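Local coordinates for uncharacterized protein (Novosphingobium aromaticivorans, PDB 3M7A) that is of unknown function and belongs to the DUF192 (COG1430) family, built largely of beta strands and probably exported by way of a signal sequence, at residues E39-S44 against M63-N68; L20-V25 against V35-L40. All coordinates share one frame; numbering follows the deposited sequence. Where two conformers were deposited one is given.

Interaction 1 and interaction 2 lie on opposite edges of one strand, 32-41, which pairs antiparallel with 21-29 and parallel with 61-66, so the three are consecutive neighbours in the mixed sheet. The contact centres are about 10 Å apart, and Glu-39 and Leu-40 serve in both. The two flanking segments also touch: Met-63 CE meets Leu-20 CD1, just ahead of strand 21-29, at 3.8 Å on one face, and Ile-64 CB meets Val-25 CG2 at 4.0 Å on the other. The function is unknown, and neither contact can be assigned to a site. Bound 1,2-ethanediol, probably from the crystallisation liquor, is found about 3 Å from the Leu-20 side chain and, separately noted, about 4 Å from that of Arg-42.

Interaction 1: E39-S44 against M63-N68; sequences ELARTS and MIFLRN
Glu-39, Leu-40 and Ala-41 pair in parallel with Met-63, Ile-64 and Phe-65, the two strands of a beta-alpha-beta unit whose connection carries helix 44-49. The ladder is seen in three nearly straight backbone bonds, from Ile-64 N to Glu-39 O (2.8 Å), Ala-41 N to Ile-64 O and Leu-66 N to Ala-41 O. On the face toward the helix, Ala-41 CB is the small bump in a hollow between larger neighbours: it fits the angle between SE of the selenomethionine Met-63 (4.2 Å) and Phe-65 CD2 (4.1 Å), which approach it from directions roughly 70° apart. Helix 44-49 touches Ala-41 through Glu-46 and Phe-65 through Gln-47. Toward the start of the strand, the Met-63 chain bends at chi3 (-81°), which places CE against the Glu-39 carboxylate, 3.6 Å from OE1; that oxygen has its polar partners in Ser-18 and Arg-54. Leu-66 supplies the second bump. Its chi1 (-66°) sets CG beside the backbone N, and CD1, carried on by an extended chi2, lies over one face of the Arg-42 guanidinium, 3.8 Å from NH2. The same methyl touches CG and CD1 of Leu-40, the side chains crossing at about a right angle, a fit less certain because Leu-40 has two conformers. At the guanidinium edge, in its plane, a water accepts from Arg-42 NH1 (3.1 Å) and donates to Leu-66 O (2.8 Å), linking the side chain to the last strand carbonyl. Backbone bonds thus zip the contact and apolar groups fill it; both charged groups lie against carbon, Arg-42 meeting its water at the edge and Glu-39 satisfied by Ser-18 and Arg-54.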
loop_
_atom_site.group_PDB
_atom_site.type_symbol
_atom_site.label_atom_id
_atom_site.label_comp_id
_atom_site.label_asym_id
_atom_site.label_seq_id
_atom_site.Cartn_x
_atom_site.Cartn_y
_atom_site.Cartn_z
ATOM N N GLU A 39 -2.425 -1.029 7.728
ATOM C CA GLU A 39 -1.870 -0.106 8.718
ATOM C C GLU A 39 -1.722 1.273 8.085
ATOM O O GLU A 39 -1.222 1.366 6.952
ATOM C CB GLU A 39 -0.500 -0.596 9.149
ATOM C CG GLU A 39 -0.556 -1.783 10.113
ATOM C CD GLU A 39 0.825 -2.379 10.273
ATOM O OE1 GLU A 39 1.563 -1.880 11.148
ATOM O OE2 GLU A 39 1.218 -3.278 9.474
ATOM N N LEU A 40 -2.047 2.326 8.831
ATOM C CA LEU A 40 -2.024 3.685 8.320
ATOM C C LEU A 40 -0.788 4.398 8.850
ATOM O O LEU A 40 -0.672 4.663 10.055
ATOM C CB LEU A 40 -3.309 4.403 8.747
ATOM C CG LEU A 40 -3.653 5.728 8.072
ATOM C CD1 LEU A 40 -5.038 6.193 8.546
ATOM C CD2 LEU A 40 -2.597 6.789 8.353
ATOM N N ALA A 41 0.129 4.685 7.941
ATOM C CA ALA A 41 1.332 5.451 8.264
ATOM C C ALA A 41 1.108 6.863 7.768
ATOM O O ALA A 41 0.888 7.087 6.576
ATOM C CB ALA A 41 2.541 4.839 7.562
ATOM N N ARG A 42 1.161 7.816 8.692
ATOM C CA ARG A 42 0.891 9.208 8.345
ATOM C C ARG A 42 2.066 10.160 8.526
ATOM O O ARG A 42 2.370 10.954 7.640
ATOM C CB ARG A 42 -0.278 9.754 9.139
ATOM C CG ARG A 42 -0.870 10.909 8.445
ATOM C CD ARG A 42 -2.056 11.449 9.071
ATOM N NE ARG A 42 -3.309 10.692 8.976
ATOM C CZ ARG A 42 -4.240 10.794 8.019
ATOM N NH1 ARG A 42 -4.046 11.507 6.914
ATOM N NH2 ARG A 42 -5.390 10.182 8.193
ATOM N N THR A 43 2.730 10.134 9.675
ATOM C CA THR A 43 3.812 11.077 9.891
ATOM C C THR A 43 4.980 10.744 8.966
ATOM O O THR A 43 5.112 9.594 8.516
ATOM C CB THR A 43 4.302 11.121 11.334
ATOM O OG1 THR A 43 4.984 9.881 11.616
ATOM C CG2 THR A 43 3.176 11.364 12.348
ATOM N N SER A 44 5.859 11.708 8.743
ATOM C CA SER A 44 7.028 11.441 7.928
ATOM C C SER A 44 7.853 10.285 8.516
ATOM O O SER A 44 8.353 9.441 7.777
ATOM C CB SER A 44 7.900 12.687 7.768
ATOM O OG SER A 44 7.206 13.730 7.111
HETATM N N MSE A 63 -0.003 -1.862 3.962
HETATM C CA MSE A 63 0.255 -0.621 4.685
HETATM C C MSE A 63 -0.078 0.519 3.725
HETATM O O MSE A 63 0.373 0.511 2.576
HETATM C CB MSE A 63 1.691 -0.498 5.173
HETATM C CG MSE A 63 1.968 0.781 5.969
HETATM SE SE MSE A 63 3.665 0.857 6.834
HETATM C CE MSE A 63 3.225 -0.209 8.406
ATOM N N ILE A 64 -0.863 1.477 4.204
ATOM C CA ILE A 64 -1.249 2.655 3.440
ATOM C C ILE A 64 -0.533 3.872 4.052
ATOM O O ILE A 64 -0.573 4.087 5.266
ATOM C CB ILE A 64 -2.809 2.813 3.384
ATOM C CG1 ILE A 64 -3.238 3.991 2.488
ATOM C CG2 ILE A 64 -3.429 2.962 4.755
ATOM C CD1 ILE A 64 -3.160 3.713 1.024
ATOM N N PHE A 65 0.119 4.638 3.193
ATOM C CA PHE A 65 0.905 5.801 3.531
ATOM C C PHE A 65 0.129 7.004 3.007
ATOM O O PHE A 65 -0.072 7.117 1.805
ATOM C CB PHE A 65 2.270 5.743 2.847
ATOM C CG PHE A 65 3.146 4.542 3.210
ATOM C CD1 PHE A 65 2.811 3.270 2.813
ATOM C CD2 PHE A 65 4.349 4.726 3.876
ATOM C CE1 PHE A 65 3.635 2.209 3.128
ATOM C CE2 PHE A 65 5.174 3.661 4.183
ATOM C CZ PHE A 65 4.823 2.399 3.802
ATOM N N LEU A 66 -0.363 7.874 3.891
ATOM C CA LEU A 66 -1.233 8.994 3.507
ATOM C C LEU A 66 -0.430 10.267 3.639
ATOM O O LEU A 66 0.146 10.549 4.698
ATOM C CB LEU A 66 -2.495 9.066 4.356
ATOM C CG LEU A 66 -3.470 7.920 4.187
ATOM C CD1 LEU A 66 -4.724 8.199 5.055
ATOM C CD2 LEU A 66 -3.817 7.652 2.697
ATOM N N ARG A 67 -0.378 11.020 2.552
ATOM C CA ARG A 67 0.578 12.103 2.438
ATOM C C ARG A 67 -0.059 13.444 2.258
ATOM O O ARG A 67 -0.890 13.646 1.404
ATOM C CB ARG A 67 1.507 11.856 1.266
ATOM C CG ARG A 67 2.253 10.554 1.429
ATOM C CD ARG A 67 3.000 10.163 0.198
ATOM N NE ARG A 67 4.004 11.122 -0.247
ATOM C CZ ARG A 67 5.203 11.259 0.296
ATOM N NH1 ARG A 67 5.581 10.536 1.341
ATOM N NH2 ARG A 67 6.064 12.122 -0.206
ATOM N N ASN A 68 0.376 14.377 3.086
ATOM C CA ASN A 68 -0.064 15.761 2.995
ATOM C C ASN A 68 1.049 16.646 3.554
ATOM O O ASN A 68 1.348 16.558 4.743
ATOM C CB ASN A 68 -1.374 16.020 3.740
ATOM C CG ASN A 68 -1.939 17.399 3.449
ATOM O OD1 ASN A 68 -1.274 18.239 2.824
ATOM N ND2 ASN A 68 -3.155 17.657 3.903
HETATM O O HOH W 1 -1.318 12.607 5.856
#

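Interaction 2: L20-V25 against V35-L40; sequences LQIVPV and VFRSEL
The beta hairpin of strands 21-29 and 32-41 brings Ile-22, Val-23, Pro-24 and Val-25 opposite Glu-39, Ser-38, Arg-37 and Phe-36. The short segments run at 145°, a twisted antiparallel pair. Val-23 with Ser-38 and Val-25 with Phe-36 are hydrogen-bonded pairs, each closed by two backbone bonds, including Val-23 N to Ser-38 O at 2.9 Å. In three of these four bonds the donor stands tilted from the carbonyl plane. Pro-24, which has no N-H to offer, falls at a non-hydrogen-bonded pair with Arg-37, so the pairing with 35-40 loses no bond there.

The Arg-37 chain is bent at both chi2 (-70°) and chi3 (-60°), and its guanidinium comes to lie with one face over Pro-24 N, the two side chains side by side. NH1 sits 3.7 Å from Pro-24 CD, and Ile-22 CG2 packs against Arg-37 CB at 3.8 Å. The polar rim of the guanidinium is taken up by the N-terminal segment: NH1 donates to the carbonyls of Ala-7 and Ala-10, and NH2 to that of Ala-11. One arginine therefore ties the start of the chain onto this face of the hairpin.

On the other face Val-25, Phe-36 and Ser-38 are buried, Phe-36 meeting Leu-126 and Leu-130 of helix 126-130, while Val-23 lies partly exposed. Near the open end, Leu-20 CD2 lies 3.5 Å from Leu-40 O, and a water bridges Gln-21 N and Leu-40 O, donating to the latter at 2.7 Å. Among the buried groups, Ser-38 OG makes a weak bond to Phe-36 O (3.1 Å) while Val-25 CG2 presses on the same hydroxyl oxygen at 3.5 Å.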
loop_
_atom_site.group_PDB
_atom_site.type_symbol
_atom_site.label_atom_id
_atom_site.label_comp_id
_atom_site.label_asym_id
_atom_site.label_seq_id
_atom_site.Cartn_x
_atom_site.Cartn_y
_atom_site.Cartn_z
ATOM N N LEU A 20 -0.307 1.090 14.962
ATOM C CA LEU A 20 -0.929 1.928 13.959
ATOM C C LEU A 20 -2.413 1.530 13.783
ATOM O O LEU A 20 -2.804 0.390 13.994
ATOM C CB LEU A 20 -0.189 1.832 12.632
ATOM C CG LEU A 20 1.253 2.313 12.615
ATOM C CD1 LEU A 20 1.914 1.973 11.273
ATOM C CD2 LEU A 20 1.364 3.831 12.841
ATOM N N GLN A 21 -3.231 2.486 13.393
ATOM C CA GLN A 21 -4.600 2.203 13.032
ATOM C C GLN A 21 -4.596 1.283 11.815
ATOM O O GLN A 21 -3.783 1.457 10.904
ATOM C CB GLN A 21 -5.331 3.504 12.688
ATOM C CG GLN A 21 -6.812 3.315 12.575
ATOM C CD GLN A 21 -7.600 4.549 12.146
ATOM O OE1 GLN A 21 -8.836 4.503 12.122
ATOM N NE2 GLN A 21 -6.915 5.638 11.784
ATOM N N ILE A 22 -5.519 0.334 11.759
ATOM C CA ILE A 22 -5.759 -0.492 10.582
ATOM C C ILE A 22 -7.088 -0.072 9.985
ATOM O O ILE A 22 -8.109 -0.037 10.678
ATOM C CB ILE A 22 -5.820 -2.000 10.953
ATOM C CG1 ILE A 22 -4.496 -2.477 11.560
ATOM C CG2 ILE A 22 -6.234 -2.858 9.761
ATOM C CD1 ILE A 22 -4.600 -3.826 12.257
ATOM N N VAL A 23 -7.067 0.257 8.694
ATOM C CA VAL A 23 -8.240 0.720 7.989
ATOM C C VAL A 23 -8.419 -0.078 6.715
ATOM O O VAL A 23 -7.452 -0.513 6.086
ATOM C CB VAL A 23 -8.141 2.243 7.680
ATOM C CG1 VAL A 23 -8.008 3.074 8.988
ATOM C CG2 VAL A 23 -6.988 2.531 6.699
ATOM N N PRO A 24 -9.664 -0.245 6.274
ATOM C CA PRO A 24 -9.888 -0.929 4.993
ATOM C C PRO A 24 -9.526 -0.026 3.809
ATOM O O PRO A 24 -9.900 1.150 3.782
ATOM C CB PRO A 24 -11.383 -1.222 5.010
ATOM C CG PRO A 24 -11.945 -0.170 5.900
ATOM C CD PRO A 24 -10.922 0.040 6.966
ATOM N N VAL A 25 -8.788 -0.582 2.843
ATOM C CA VAL A 25 -8.407 0.135 1.612
ATOM C C VAL A 25 -8.881 -0.727 0.457
ATOM O O VAL A 25 -8.657 -1.930 0.467
ATOM C CB VAL A 25 -6.878 0.350 1.526
ATOM C CG1 VAL A 25 -6.503 1.008 0.199
ATOM C CG2 VAL A 25 -6.377 1.137 2.723
ATOM N N VAL A 35 -9.528 -5.731 -1.567
ATOM C CA VAL A 35 -9.634 -5.128 -0.247
ATOM C C VAL A 35 -8.431 -5.525 0.609
ATOM O O VAL A 35 -8.098 -6.702 0.686
ATOM C CB VAL A 35 -10.933 -5.606 0.496
ATOM C CG1 VAL A 35 -11.051 -4.900 1.844
ATOM C CG2 VAL A 35 -12.153 -5.354 -0.357
ATOM N N PHE A 36 -7.784 -4.542 1.227
ATOM C CA PHE A 36 -6.628 -4.748 2.094
ATOM C C PHE A 36 -6.880 -4.090 3.439
ATOM O O PHE A 36 -7.125 -2.894 3.481
ATOM C CB PHE A 36 -5.362 -4.198 1.446
ATOM C CG PHE A 36 -5.107 -4.771 0.093
ATOM C CD1 PHE A 36 -4.477 -5.992 -0.046
ATOM C CD2 PHE A 36 -5.538 -4.128 -1.061
ATOM C CE1 PHE A 36 -4.248 -6.552 -1.297
ATOM C CE2 PHE A 36 -5.338 -4.677 -2.318
ATOM C CZ PHE A 36 -4.677 -5.881 -2.441
ATOM N N ARG A 37 -6.736 -4.837 4.526
ATOM C CA ARG A 37 -6.730 -4.253 5.860
ATOM C C ARG A 37 -5.331 -3.669 6.082
ATOM O O ARG A 37 -4.365 -4.423 6.201
ATOM C CB ARG A 37 -7.023 -5.313 6.926
ATOM C CG ARG A 37 -8.331 -6.034 6.835
ATOM C CD ARG A 37 -9.463 -5.180 7.148
ATOM N NE ARG A 37 -9.418 -4.613 8.501
ATOM C CZ ARG A 37 -10.349 -3.806 9.001
ATOM N NH1 ARG A 37 -11.401 -3.437 8.248
ATOM N NH2 ARG A 37 -10.203 -3.314 10.241
ATOM N N SER A 38 -5.245 -2.348 6.111
ATOM C CA SER A 38 -3.969 -1.666 5.989
ATOM C C SER A 38 -3.620 -0.823 7.202
ATOM O O SER A 38 -4.391 0.012 7.625
ATOM C CB SER A 38 -4.016 -0.782 4.738
ATOM O OG SER A 38 -4.280 -1.548 3.589
ATOM N N GLU A 39 -2.425 -1.029 7.728
ATOM C CA GLU A 39 -1.870 -0.106 8.718
ATOM C C GLU A 39 -1.722 1.273 8.085
ATOM O O GLU A 39 -1.222 1.366 6.952
ATOM C CB GLU A 39 -0.500 -0.596 9.149
ATOM C CG GLU A 39 -0.556 -1.783 10.113
ATOM C CD GLU A 39 0.825 -2.379 10.273
ATOM O OE1 GLU A 39 1.563 -1.880 11.148
ATOM O OE2 GLU A 39 1.218 -3.278 9.474
ATOM N N LEU A 40 -2.047 2.326 8.831
ATOM C CA LEU A 40 -2.024 3.685 8.320
ATOM C C LEU A 40 -0.788 4.398 8.850
ATOM O O LEU A 40 -0.672 4.663 10.055
ATOM C CB LEU A 40 -3.309 4.403 8.747
ATOM C CG LEU A 40 -3.653 5.728 8.072
ATOM C CD1 LEU A 40 -5.038 6.193 8.546
ATOM C CD2 LEU A 40 -2.597 6.789 8.353
HETATM O O HOH W 2 -2.032 5.017 12.380
#